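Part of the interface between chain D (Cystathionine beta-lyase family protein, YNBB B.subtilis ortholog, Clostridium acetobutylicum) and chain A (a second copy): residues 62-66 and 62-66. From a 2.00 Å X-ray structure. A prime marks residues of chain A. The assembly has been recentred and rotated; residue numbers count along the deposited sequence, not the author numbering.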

# COMPACT_ATOMS: atom_id res chain seq x y z
N HIS D 62 14.52 4.07 -7.19
CA HIS D 62 14.73 3.09 -6.11
C HIS D 62 13.49 2.91 -5.26
O HIS D 62 13.47 1.99 -4.40
CB HIS D 62 15.92 3.51 -5.25
CG HIS D 62 17.21 3.38 -5.98
ND1 HIS D 62 17.79 4.44 -6.67
CD2 HIS D 62 17.98 2.31 -6.23
CE1 HIS D 62 18.89 4.02 -7.26
NE2 HIS D 62 19.02 2.73 -7.03
N PHE D 63 12.48 3.77 -5.45
CA PHE D 63 11.23 3.64 -4.67
C PHE D 63 10.26 2.72 -5.45
O PHE D 63 9.24 3.12 -6.01
CB PHE D 63 10.60 5.00 -4.29
CG PHE D 63 11.58 5.99 -3.66
CD1 PHE D 63 12.61 5.54 -2.83
CD2 PHE D 63 11.44 7.35 -3.84
CE1 PHE D 63 13.50 6.41 -2.25
CE2 PHE D 63 12.35 8.24 -3.24
CZ PHE D 63 13.37 7.73 -2.44
N THR D 64 10.68 1.46 -5.46
CA THR D 64 10.06 0.40 -6.20
C THR D 64 8.74 -0.08 -5.52
O THR D 64 8.43 0.23 -4.34
CB THR D 64 11.04 -0.81 -6.38
OG1 THR D 64 11.41 -1.32 -5.09
CG2 THR D 64 12.27 -0.40 -7.15
N ASN D 65 8.01 -0.82 -6.36
CA ASN D 65 6.74 -1.39 -6.07
C ASN D 65 6.74 -2.82 -6.67
O ASN D 65 5.92 -3.16 -7.55
CB ASN D 65 5.71 -0.52 -6.76
CG ASN D 65 4.34 -0.87 -6.36
OD1 ASN D 65 4.14 -1.27 -5.21
ND2 ASN D 65 3.35 -0.73 -7.29
N SER D 66 7.70 -3.64 -6.25
CA SER D 66 7.84 -4.99 -6.85
C SER D 66 6.70 -5.90 -6.46
O SER D 66 6.06 -5.70 -5.43
CB SER D 66 9.16 -5.63 -6.47
OG SER D 66 9.34 -5.62 -5.06
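Chain A 62-66: HFTNS

Contact between residues 62-66 of chain D and the same residues of chain A, two copies of one protein meeting through the same short segment. The pair is nearly symmetric, and the backbones of the two segments have almost the same conformation. Phe63 lies at phi/psi -91/70° and Phe63′ at -85/67°, Thr64 at -76/165° and Thr64′ at -73/164°, Asn65 at -139/57° and Asn65′ at -138/54°. In each copy a weak backbone hydrogen bond closes a tight bend, from Thr64 N to His62 O at 3.0 Å and from Thr64′ N to His62′ O at 3.0 Å; beyond it the chain opens out at Thr64 and Thr64′.

The segments meet at their asparagines, with Asn65 CA and Asn65′ CA 6.1 Å apart. The 62-to-66 courses run neither parallel nor antiparallel: chain A crosses chain D obliquely, and the two His62 residues lie far apart, out of reach of the opposing segment. No ladder of backbone pairs forms, and the contact stays local, burying 189 Å² in total over both sides.

Packing centres on the two asparagines. The CA-to-CB bonds of Asn65 and Asn65′ point toward the opposing segment, bringing Asn65 CB to 3.9 Å from Asn65′ CB, a van der Waals contact at the centre of the pair. The two side chains share the t rotamer, with chi1 at -170° in both, and they carry the largest covered areas, 64 Å² for Asn65 and 59 Å² for Asn65′. Phe63 and Phe63′ also start toward the partner, but with chi1 at -50° and -52° (m) the ends of their side chains lead away; their nearest approach is that of Phe63′ CB to Asn65 ND2, at 4.7 Å. Thr64 and Thr64′ send their CA-to-CB bonds away, as do Ser66 and Ser66′, and the hydroxyls of all four are hydrogen-bonded elsewhere in the structure.

One weak hydrogen bond crosses the pair, donated by Asn65 ND2 to Phe63′ O at 3.3 Å. The N-H...O angle of 170° is nearly straight, so the weakness lies in the length of the bond rather than in its aim. Asn65 ND2 also lies 3.6 Å from Thr64′ O, a neighbouring carbonyl not counted as a second bond. The amide of Asn65 thus reaches past the central CB contact to the backbone just before Asn65′, joining the side chain of chain D to the main chain of the bend in chain A.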

# COMPACT_ATOMS: atom_id res chain seq x y z
N HIS A 62 5.08 0.59 -15.65
CA HIS A 62 3.83 1.37 -15.59
C HIS A 62 3.14 1.16 -14.25
O HIS A 62 2.17 1.86 -13.90
CB HIS A 62 2.93 1.01 -16.79
CG HIS A 62 3.44 1.59 -18.09
ND1 HIS A 62 4.17 0.88 -19.01
CD2 HIS A 62 3.34 2.85 -18.60
CE1 HIS A 62 4.49 1.65 -20.03
NE2 HIS A 62 4.01 2.86 -19.79
N PHE A 63 3.62 0.15 -13.52
CA PHE A 63 3.08 -0.15 -12.21
C PHE A 63 3.78 0.75 -11.15
O PHE A 63 4.49 0.27 -10.25
CB PHE A 63 3.18 -1.65 -11.92
CG PHE A 63 2.56 -2.52 -13.03
CD1 PHE A 63 1.45 -2.09 -13.74
CD2 PHE A 63 3.07 -3.78 -13.29
CE1 PHE A 63 0.91 -2.84 -14.75
CE2 PHE A 63 2.53 -4.56 -14.30
CZ PHE A 63 1.45 -4.08 -15.04
N THR A 64 3.49 2.07 -11.27
CA THR A 64 4.11 3.13 -10.49
C THR A 64 3.63 3.16 -9.04
O THR A 64 2.60 2.55 -8.65
CB THR A 64 3.86 4.51 -11.16
OG1 THR A 64 2.44 4.76 -11.25
CG2 THR A 64 4.48 4.57 -12.55
N ASN A 65 4.41 3.89 -8.26
CA ASN A 65 4.23 4.09 -6.85
C ASN A 65 4.51 5.58 -6.57
O ASN A 65 5.36 5.88 -5.75
CB ASN A 65 5.30 3.27 -6.14
CG ASN A 65 5.09 3.21 -4.69
OD1 ASN A 65 3.94 3.12 -4.26
ND2 ASN A 65 6.18 3.28 -3.90
N SER A 66 3.82 6.49 -7.28
CA SER A 66 4.17 7.90 -7.32
C SER A 66 3.83 8.55 -5.97
O SER A 66 3.01 8.01 -5.19
CB SER A 66 3.43 8.64 -8.46
OG SER A 66 2.01 8.36 -8.41